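Local coordinates for MdcE (Pseudomonas aeruginosa, PDB 5VIP), which is the gamma subunit of a biotin-independent malonate decarboxylase and probably takes part in carboxyl transfer during malonate breakdown, at residues A22-A33 with R59-P67; K104-S115 with H146-M157. All blocks are in the same frame, centred on the assembly; numbering follows the deposited sequence.

Contact 1 (A22-A33 with R59-P67); sequences ASRGLAWFQALA and RFLAVVPDP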
loop_
_atom_site.group_PDB
_atom_site.type_symbol
_atom_site.label_atom_id
_atom_site.label_comp_id
_atom_site.label_asym_id
_atom_site.label_seq_id
_atom_site.Cartn_x
_atom_site.Cartn_y
_atom_site.Cartn_z
ATOM N N ALA A 22 19.368 6.032 18.002
ATOM C CA ALA A 22 19.361 5.133 16.849
ATOM C C ALA A 22 18.576 5.750 15.689
ATOM O O ALA A 22 18.945 5.599 14.526
ATOM C CB ALA A 22 18.777 3.771 17.227
ATOM N N SER A 23 17.498 6.455 16.014
ATOM C CA SER A 23 16.703 7.158 15.012
ATOM C C SER A 23 15.746 8.119 15.687
ATOM O O SER A 23 15.456 7.978 16.877
ATOM C CB SER A 23 15.902 6.174 14.155
ATOM O OG SER A 23 14.875 5.593 14.943
ATOM N N ARG A 24 15.231 9.072 14.917
ATOM C CA ARG A 24 14.161 9.948 15.393
ATOM C C ARG A 24 12.915 9.189 15.829
ATOM O O ARG A 24 12.253 9.587 16.783
ATOM C CB ARG A 24 13.757 10.946 14.311
ATOM C CG ARG A 24 14.789 11.971 13.981
ATOM C CD ARG A 24 14.125 13.075 13.209
ATOM N NE ARG A 24 15.077 14.049 12.703
ATOM C CZ ARG A 24 14.759 15.002 11.840
ATOM N NH1 ARG A 24 13.510 15.089 11.385
ATOM N NH2 ARG A 24 15.684 15.854 11.425
ATOM N N GLY A 25 12.575 8.113 15.117
ATOM C CA GLY A 25 11.414 7.330 15.498
ATOM C C GLY A 25 11.549 6.770 16.897
ATOM O O GLY A 25 10.598 6.796 17.689
ATOM N N LEU A 26 12.738 6.259 17.207
ATOM C CA LEU A 26 13.008 5.707 18.529
ATOM C C LEU A 26 12.964 6.801 19.598
ATOM O O LEU A 26 12.350 6.631 20.650
ATOM C CB LEU A 26 14.365 5.011 18.550
ATOM C CG LEU A 26 14.750 4.316 19.853
ATOM C CD1 LEU A 26 13.666 3.329 20.292
ATOM C CD2 LEU A 26 16.090 3.610 19.671
ATOM N N ALA A 27 13.613 7.924 19.306
ATOM C CA ALA A 27 13.631 9.077 20.207
ATOM C C ALA A 27 12.220 9.530 20.554
ATOM O O ALA A 27 11.897 9.754 21.717
ATOM C CB ALA A 27 14.408 10.213 19.586
ATOM N N TRP A 28 11.365 9.648 19.545
ATOM C CA TRP A 28 10.004 10.108 19.797
ATOM C C TRP A 28 9.125 9.043 20.423
ATOM O O TRP A 28 8.220 9.367 21.197
ATOM C CB TRP A 28 9.373 10.617 18.510
ATOM C CG TRP A 28 9.800 12.017 18.214
ATOM C CD1 TRP A 28 10.915 12.409 17.537
ATOM C CD2 TRP A 28 9.126 13.215 18.611
ATOM N NE1 TRP A 28 10.974 13.785 17.477
ATOM C CE2 TRP A 28 9.885 14.302 18.129
ATOM C CE3 TRP A 28 7.949 13.476 19.323
ATOM C CZ2 TRP A 28 9.508 15.629 18.337
ATOM C CZ3 TRP A 28 7.578 14.799 19.534
ATOM C CH2 TRP A 28 8.356 15.855 19.039
ATOM N N PHE A 29 9.379 7.779 20.094
ATOM C CA PHE A 29 8.644 6.702 20.745
ATOM C C PHE A 29 8.884 6.736 22.249
ATOM O O PHE A 29 7.942 6.669 23.043
ATOM C CB PHE A 29 9.045 5.338 20.188
ATOM C CG PHE A 29 8.344 4.187 20.856
ATOM C CD1 PHE A 29 7.084 3.768 20.417
ATOM C CD2 PHE A 29 8.938 3.520 21.923
ATOM C CE1 PHE A 29 6.432 2.700 21.038
ATOM C CE2 PHE A 29 8.296 2.459 22.543
ATOM C CZ PHE A 29 7.038 2.050 22.100
ATOM N N GLN A 30 10.153 6.831 22.624
ATOM C CA GLN A 30 10.530 6.819 24.033
ATOM C C GLN A 30 9.886 8.004 24.750
ATOM O O GLN A 30 9.283 7.837 25.815
ATOM C CB GLN A 30 12.046 6.864 24.193
ATOM C CG GLN A 30 12.515 6.558 25.607
ATOM C CD GLN A 30 13.903 7.099 25.903
ATOM O OE1 GLN A 30 14.353 8.069 25.286
ATOM N NE2 GLN A 30 14.597 6.462 26.841
ATOM N N ALA A 31 9.995 9.189 24.145
ATOM C CA ALA A 31 9.429 10.410 24.712
ATOM C C ALA A 31 7.922 10.321 24.910
ATOM O O ALA A 31 7.394 10.754 25.936
ATOM C CB ALA A 31 9.773 11.590 23.832
ATOM N N LEU A 32 7.225 9.758 23.932
ATOM C CA LEU A 32 5.770 9.745 23.974
ATOM C C LEU A 32 5.205 8.556 24.758
ATOM O O LEU A 32 4.186 8.684 25.426
ATOM C CB LEU A 32 5.198 9.750 22.549
ATOM C CG LEU A 32 5.309 11.055 21.757
ATOM C CD1 LEU A 32 5.281 10.784 20.248
ATOM C CD2 LEU A 32 4.180 11.999 22.155
ATOM N N ALA A 33 5.850 7.399 24.661
ATOM C CA ALA A 33 5.290 6.186 25.246
ATOM C C ALA A 33 5.836 5.932 26.643
ATOM O O ALA A 33 5.135 5.395 27.494
ATOM C CB ALA A 33 5.559 4.984 24.348
ATOM N N ARG A 59 -2.356 2.922 21.462
ATOM C CA ARG A 59 -1.189 2.073 21.276
ATOM C C ARG A 59 -0.231 2.768 20.314
ATOM O O ARG A 59 -0.614 3.127 19.195
ATOM C CB ARG A 59 -1.597 0.684 20.761
ATOM C CG ARG A 59 -0.440 -0.182 20.265
ATOM C CD ARG A 59 -0.909 -1.623 19.999
ATOM N NE ARG A 59 -1.105 -2.358 21.249
ATOM C CZ ARG A 59 -1.147 -3.686 21.358
ATOM N NH1 ARG A 59 -1.020 -4.459 20.281
ATOM N NH2 ARG A 59 -1.311 -4.246 22.554
ATOM N N PHE A 60 1.000 2.990 20.769
ATOM C CA PHE A 60 2.056 3.576 19.943
ATOM C C PHE A 60 2.767 2.482 19.150
ATOM O O PHE A 60 3.059 1.411 19.679
ATOM C CB PHE A 60 3.090 4.327 20.801
ATOM C CG PHE A 60 2.561 5.574 21.477
ATOM C CD1 PHE A 60 2.628 6.809 20.843
ATOM C CD2 PHE A 60 2.031 5.514 22.760
ATOM C CE1 PHE A 60 2.161 7.959 21.469
ATOM C CE2 PHE A 60 1.558 6.661 23.390
ATOM C CZ PHE A 60 1.624 7.882 22.743
ATOM N N LEU A 61 3.069 2.756 17.885
ATOM C CA LEU A 61 3.818 1.808 17.071
ATOM C C LEU A 61 4.882 2.539 16.295
ATOM O O LEU A 61 4.602 3.536 15.650
ATOM C CB LEU A 61 2.910 1.053 16.088
ATOM C CG LEU A 61 1.756 0.245 16.665
ATOM C CD1 LEU A 61 0.458 1.007 16.470
ATOM C CD2 LEU A 61 1.692 -1.108 15.985
ATOM N N ALA A 62 6.094 2.016 16.336
ATOM C CA ALA A 62 7.194 2.595 15.600
ATOM C C ALA A 62 8.084 1.498 15.045
ATOM O O ALA A 62 8.393 0.517 15.732
ATOM C CB ALA A 62 8.011 3.542 16.503
ATOM N N VAL A 63 8.495 1.668 13.798
ATOM C CA VAL A 63 9.575 0.871 13.252
ATOM C C VAL A 63 10.886 1.599 13.536
ATOM O O VAL A 63 10.981 2.807 13.322
ATOM C CB VAL A 63 9.400 0.657 11.755
ATOM C CG1 VAL A 63 10.563 -0.161 11.200
ATOM C CG2 VAL A 63 8.064 -0.034 11.485
ATOM N N VAL A 64 11.888 0.880 14.035
ATOM C CA VAL A 64 13.165 1.505 14.402
ATOM C C VAL A 64 14.330 0.625 13.954
ATOM O O VAL A 64 14.145 -0.569 13.711
ATOM C CB VAL A 64 13.258 1.738 15.931
ATOM C CG1 VAL A 64 12.109 2.634 16.420
ATOM C CG2 VAL A 64 13.246 0.398 16.656
ATOM N N PRO A 65 15.537 1.206 13.838
ATOM C CA PRO A 65 16.668 0.404 13.375
ATOM C C PRO A 65 16.988 -0.743 14.313
ATOM O O PRO A 65 16.880 -0.602 15.533
ATOM C CB PRO A 65 17.819 1.414 13.336
ATOM C CG PRO A 65 17.159 2.719 13.160
ATOM C CD PRO A 65 15.897 2.629 13.956
ATOM N N ASP A 66 17.350 -1.880 13.732
ATOM C CA ASP A 66 17.845 -3.024 14.485
ATOM C C ASP A 66 19.079 -3.593 13.790
ATOM O O ASP A 66 18.968 -4.365 12.827
ATOM C CB ASP A 66 16.769 -4.103 14.630
ATOM C CG ASP A 66 17.293 -5.365 15.316
ATOM O OD1 ASP A 66 18.328 -5.286 16.018
ATOM O OD2 ASP A 66 16.667 -6.434 15.155
ATOM N N PRO A 67 20.265 -3.208 14.277
ATOM C CA PRO A 67 21.537 -3.667 13.703
ATOM C C PRO A 67 21.715 -5.182 13.790
ATOM O O PRO A 67 22.563 -5.721 13.081
ATOM C CB PRO A 67 22.592 -2.938 14.551
ATOM C CG PRO A 67 21.877 -2.535 15.802
ATOM C CD PRO A 67 20.465 -2.268 15.393
HETATM O O HOH W 1 12.663 5.205 13.482
#
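Phe60 and Phe29 meet where helix 24-33 lies over strand 59-63, the two running nearly antiparallel with their axes 8.1 Å apart. Phe60 can be followed outward atom by atom. Its CB sits 3.7 Å from CE1 of the Phe29 ring, approaching that ring obliquely. CG anti to the carbonyl carbon (chi1 -67°) sends the Phe60 ring beneath the last turn of the helix. There CG and CD2 meet the methyl of Ala33, CE2 lies by Leu32 O and Ala33 CA, CE1 is 3.7 Å from CB of Leu32, and CZ at the tip comes against Leu32 O and CB; the backbone carbon of Leu32 stands over one ring face, offset toward the rim. Phe29 starts out along the helix flank, but its ring, with CG anti to the backbone N (chi1 178°), bends down to the strand. CD1 touches Ala62 CB at 4.0 Å, Phe60 O lies in the ring plane at the edge, and Ala33 CB sits above the centre of one face.

Toward the helix start the backbones close in. Gly25 presents bare backbone to Val64, whose CG1 packs 3.9 Å from Leu26 CB. Ser23 is the N-cap: its OG accepts from Leu26 N at 3.2 Å while lying 3.3 Å from Pro65 CD. A water hydrogen-bonds Ser23 OG at 2.7 Å and donates to Val63 O, a bridge between segments that share no direct hydrogen bond. Asp112, on the adjacent strand 106-113, accepts from Gly25 N, a further tie at this helix end. The whole is an N-terminal helix laid by apolar side chains along strand 59-63 on one face of a mixed beta-sheet, as in an alpha/beta fold, with helix 81-97 covering the strand's opposite face.

Contact 2 (K104-S115 with H146-M157); sequences KRALLAIVDVPS and HPLIGLLVGKAM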
loop_
_atom_site.group_PDB
_atom_site.type_symbol
_atom_site.label_atom_id
_atom_site.label_comp_id
_atom_site.label_asym_id
_atom_site.label_seq_id
_atom_site.Cartn_x
_atom_site.Cartn_y
_atom_site.Cartn_z
ATOM N N LYS A 104 -12.485 1.605 21.129
ATOM C CA LYS A 104 -11.384 1.037 20.354
ATOM C C LYS A 104 -10.143 1.897 20.561
ATOM O O LYS A 104 -10.200 3.108 20.381
ATOM C CB LYS A 104 -11.727 0.978 18.864
ATOM C CG LYS A 104 -13.122 0.497 18.542
ATOM C CD LYS A 104 -13.277 -0.975 18.811
ATOM C CE LYS A 104 -14.465 -1.531 18.058
ATOM N NZ LYS A 104 -14.438 -3.017 18.098
ATOM N N ARG A 105 -9.024 1.281 20.923
ATOM C CA ARG A 105 -7.833 2.052 21.229
ATOM C C ARG A 105 -7.302 2.748 19.979
ATOM O O ARG A 105 -7.429 2.237 18.857
ATOM C CB ARG A 105 -6.753 1.163 21.848
ATOM C CG ARG A 105 -5.933 0.366 20.851
ATOM C CD ARG A 105 -5.110 -0.673 21.583
ATOM N NE ARG A 105 -5.969 -1.660 22.231
ATOM C CZ ARG A 105 -5.526 -2.638 23.010
ATOM N NH1 ARG A 105 -4.227 -2.759 23.259
ATOM N NH2 ARG A 105 -6.387 -3.490 23.546
ATOM N N ALA A 106 -6.732 3.931 20.172
ATOM C CA ALA A 106 -6.151 4.648 19.050
ATOM C C ALA A 106 -4.848 3.972 18.668
ATOM O O ALA A 106 -4.142 3.428 19.520
ATOM C CB ALA A 106 -5.927 6.119 19.387
ATOM N N LEU A 107 -4.548 3.981 17.375
ATOM C CA LEU A 107 -3.274 3.487 16.887
ATOM C C LEU A 107 -2.476 4.691 16.442
ATOM O O LEU A 107 -2.868 5.395 15.508
ATOM C CB LEU A 107 -3.464 2.488 15.739
ATOM C CG LEU A 107 -4.371 1.300 16.084
ATOM C CD1 LEU A 107 -4.580 0.390 14.894
ATOM C CD2 LEU A 107 -3.835 0.518 17.289
ATOM N N LEU A 108 -1.372 4.936 17.135
ATOM C CA LEU A 108 -0.530 6.093 16.871
ATOM C C LEU A 108 0.759 5.632 16.218
ATOM O O LEU A 108 1.659 5.109 16.890
ATOM C CB LEU A 108 -0.238 6.855 18.170
ATOM C CG LEU A 108 -1.503 7.174 18.981
ATOM C CD1 LEU A 108 -1.176 7.880 20.307
ATOM C CD2 LEU A 108 -2.457 8.024 18.156
ATOM N N ALA A 109 0.839 5.795 14.901
ATOM C CA ALA A 109 2.012 5.352 14.177
ATOM C C ALA A 109 3.046 6.463 14.161
ATOM O O ALA A 109 2.812 7.539 13.619
ATOM C CB ALA A 109 1.655 4.924 12.747
ATOM N N ILE A 110 4.191 6.196 14.772
ATOM C CA ILE A 110 5.297 7.117 14.722
ATOM C C ILE A 110 6.168 6.724 13.545
ATOM O O ILE A 110 6.739 5.629 13.511
ATOM C CB ILE A 110 6.114 7.100 16.023
ATOM C CG1 ILE A 110 5.215 7.488 17.200
ATOM C CG2 ILE A 110 7.309 8.014 15.896
ATOM C CD1 ILE A 110 5.861 7.277 18.564
ATOM N N VAL A 111 6.263 7.618 12.573
ATOM C CA VAL A 111 6.823 7.246 11.288
ATOM C C VAL A 111 8.203 7.854 11.051
ATOM O O VAL A 111 8.350 9.067 10.937
ATOM C CB VAL A 111 5.878 7.663 10.135
ATOM C CG1 VAL A 111 6.473 7.260 8.791
ATOM C CG2 VAL A 111 4.484 7.030 10.314
ATOM N N ASP A 112 9.209 6.994 10.982
ATOM C CA ASP A 112 10.537 7.396 10.548
ATOM C C ASP A 112 11.195 6.181 9.924
ATOM O O ASP A 112 11.934 5.443 10.590
ATOM C CB ASP A 112 11.372 7.954 11.715
ATOM C CG ASP A 112 12.809 8.264 11.308
ATOM O OD1 ASP A 112 13.052 8.633 10.128
ATOM O OD2 ASP A 112 13.705 8.124 12.174
ATOM N N VAL A 113 10.898 5.961 8.644
ATOM C CA VAL A 113 11.348 4.768 7.936
ATOM C C VAL A 113 11.980 5.165 6.612
ATOM O O VAL A 113 11.377 5.889 5.810
ATOM C CB VAL A 113 10.179 3.786 7.693
ATOM C CG1 VAL A 113 9.797 3.099 8.989
ATOM C CG2 VAL A 113 8.980 4.530 7.107
ATOM N N PRO A 114 13.217 4.710 6.383
ATOM C CA PRO A 114 14.033 5.121 5.238
ATOM C C PRO A 114 13.574 4.540 3.901
ATOM O O PRO A 114 13.684 5.216 2.879
ATOM C CB PRO A 114 15.422 4.599 5.601
ATOM C CG PRO A 114 15.162 3.443 6.506
ATOM C CD PRO A 114 13.938 3.796 7.285
ATOM N N SER A 115 13.066 3.315 3.928
ATOM C CA SER A 115 12.613 2.603 2.736
ATOM C C SER A 115 12.150 1.227 3.164
ATOM O O SER A 115 12.342 0.837 4.315
ATOM C CB SER A 115 13.733 2.458 1.713
ATOM O OG SER A 115 14.772 1.653 2.252
ATOM N N HIS A 146 -11.090 1.989 15.007
ATOM C CA HIS A 146 -9.894 2.465 15.698
ATOM C C HIS A 146 -9.415 3.767 15.077
ATOM O O HIS A 146 -9.203 3.835 13.865
ATOM C CB HIS A 146 -8.772 1.433 15.649
ATOM C CG HIS A 146 -9.053 0.196 16.440
ATOM N ND1 HIS A 146 -8.541 -0.011 17.704
ATOM C CD2 HIS A 146 -9.787 -0.905 16.145
ATOM C CE1 HIS A 146 -8.949 -1.187 18.153
ATOM N NE2 HIS A 146 -9.703 -1.750 17.225
ATOM N N PRO A 147 -9.259 4.823 15.897
ATOM C CA PRO A 147 -8.642 6.018 15.327
ATOM C C PRO A 147 -7.181 5.737 15.010
ATOM O O PRO A 147 -6.444 5.276 15.884
ATOM C CB PRO A 147 -8.788 7.066 16.441
ATOM C CG PRO A 147 -9.907 6.542 17.317
ATOM C CD PRO A 147 -9.776 5.050 17.258
ATOM N N LEU A 148 -6.778 5.978 13.766
ATOM C CA LEU A 148 -5.375 5.869 13.381
ATOM C C LEU A 148 -4.811 7.235 13.104
ATOM O O LEU A 148 -5.366 7.990 12.299
ATOM C CB LEU A 148 -5.183 5.026 12.122
ATOM C CG LEU A 148 -5.096 3.516 12.166
ATOM C CD1 LEU A 148 -6.388 2.940 12.734
ATOM C CD2 LEU A 148 -4.870 3.044 10.728
ATOM N N ILE A 149 -3.691 7.534 13.741
ATOM C CA ILE A 149 -2.993 8.785 13.506
ATOM C C ILE A 149 -1.566 8.487 13.124
ATOM O O ILE A 149 -0.864 7.738 13.824
ATOM C CB ILE A 149 -3.018 9.710 14.760
ATOM C CG1 ILE A 149 -4.464 10.030 15.153
ATOM C CG2 ILE A 149 -2.268 10.983 14.484
ATOM C CD1 ILE A 149 -4.617 10.581 16.555
ATOM N N GLY A 150 -1.126 9.077 12.016
ATOM C CA GLY A 150 0.253 8.924 11.590
ATOM C C GLY A 150 1.066 10.158 11.958
ATOM O O GLY A 150 0.749 11.259 11.512
ATOM N N LEU A 151 2.117 9.979 12.756
ATOM C CA LEU A 151 2.967 11.101 13.136
ATOM C C LEU A 151 4.304 11.015 12.416
ATOM O O LEU A 151 5.113 10.136 12.694
ATOM C CB LEU A 151 3.174 11.130 14.652
ATOM C CG LEU A 151 4.083 12.265 15.132
ATOM C CD1 LEU A 151 3.422 13.617 14.875
ATOM C CD2 LEU A 151 4.440 12.102 16.605
ATOM N N LEU A 152 4.525 11.910 11.459
ATOM C CA LEU A 152 5.744 11.852 10.658
ATOM C C LEU A 152 6.846 12.655 11.331
ATOM O O LEU A 152 6.787 13.877 11.321
ATOM C CB LEU A 152 5.494 12.406 9.249
ATOM C CG LEU A 152 4.230 11.931 8.511
ATOM C CD1 LEU A 152 4.276 12.312 7.039
ATOM C CD2 LEU A 152 4.003 10.444 8.686
ATOM N N VAL A 153 7.851 11.981 11.886
ATOM C CA VAL A 153 8.895 12.679 12.626
ATOM C C VAL A 153 10.199 12.636 11.849
ATOM O O VAL A 153 11.145 13.332 12.194
ATOM C CB VAL A 153 9.097 12.088 14.041
ATOM C CG1 VAL A 153 7.783 12.070 14.798
ATOM C CG2 VAL A 153 9.698 10.685 13.975
ATOM N N GLY A 154 10.230 11.844 10.775
ATOM C CA GLY A 154 11.414 11.738 9.945
ATOM C C GLY A 154 11.094 11.306 8.522
ATOM O O GLY A 154 10.224 11.866 7.878
ATOM N N LYS A 155 11.801 10.303 8.025
ATOM C CA LYS A 155 11.555 9.837 6.669
ATOM C C LYS A 155 10.257 9.028 6.603
ATOM O O LYS A 155 9.936 8.256 7.506
ATOM C CB LYS A 155 12.731 9.008 6.162
ATOM C CG LYS A 155 14.063 9.738 6.261
ATOM C CD LYS A 155 15.126 9.108 5.379
ATOM C CE LYS A 155 16.483 9.785 5.591
ATOM N NZ LYS A 155 16.956 9.558 6.988
ATOM N N ALA A 156 9.495 9.241 5.543
ATOM C CA ALA A 156 8.287 8.458 5.318
ATOM C C ALA A 156 8.305 8.030 3.865
ATOM O O ALA A 156 7.691 8.679 3.015
ATOM C CB ALA A 156 7.036 9.269 5.647
HETATM N N MSE A 157 9.014 6.937 3.584
HETATM C CA MSE A 157 9.379 6.618 2.212
HETATM C C MSE A 157 8.691 5.387 1.626
HETATM O O MSE A 157 8.682 4.329 2.244
HETATM C CB MSE A 157 10.893 6.409 2.129
HETATM C CG MSE A 157 11.689 7.607 2.590
HETATM SE SE MSE A 157 11.453 9.098 1.337
HETATM C CE MSE A 157 12.517 8.382 -0.108
HETATM O O HOH W 2 -11.602 -3.760 17.691
#
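Strands 106-113 and 148-152 run parallel in register from Leu107 opposite Leu148 to Val111 opposite Leu152, their axes 4.7 Å apart and inclined by 30°. The bonds alternate regularly, Leu151 N to Ala109 O being 2.7 Å long. At Val153 and Gly154 the chain turns a corner and the register slips by two, a beta bulge; Val111 O takes Val153 N and, weakly, Gly154 N. Asp112 makes good the interruption: its OD1 accepts from Lys155 N at 3.0 Å, on the anti side and 23° out of the carboxylate plane. Lys155 O then receives Val113 N from above its carbonyl plane.

At the other end His146 ND1 donates to Arg105 O (2.8 Å), in the ring plane and on a carbonyl lone pair. Lys104 CB lies over the centre of one ring face, 3.5 Å from the centroid, a CH-pi contact. Together they fix the imidazole's tilt, and a water joins its NE2 to Lys104 NZ, which also donates to Asp98 O. Leu107 CD1 packs alongside Leu148 CD1 on one face of the sheet, Leu108 CD2 beside Ile149 CD1 (3.7 Å) on the other.

Helices 120-124 and 127-143 link the strands in a beta-alpha-beta crossover. Strand 56-63 flanks 106-113 and strand 170-174 flanks 148-152; Leu32 of helix 24-33 touches Ile110 and Leu151, while Val91 of helix 81-97 touches Leu107 on the opposite face.

Overall arrangement
Contacts 1 and 2 lie with their centres about 10 Å apart and share one sheet: strand 56-63 of contact 1 is the direct neighbour of strand 106-113 in contact 2. Backbone pairs stitch them together, with Arg59 N 2.7 Å from Ala106 O and Leu61 O 2.8 Å from Ile110 N, both probable hydrogen bonds. Side chains continue the join, Phe60 CE1 lying 3.5 Å from Leu108 CD1. Helix 24-33 reaches beyond its own strand: Arg24 bonds to Val153 O at the corner in 146-157. The centre of contact 2 sits about 3 Å from the chain centre, that of contact 1 about 12 Å out, where the helix lies on one face of the sheet.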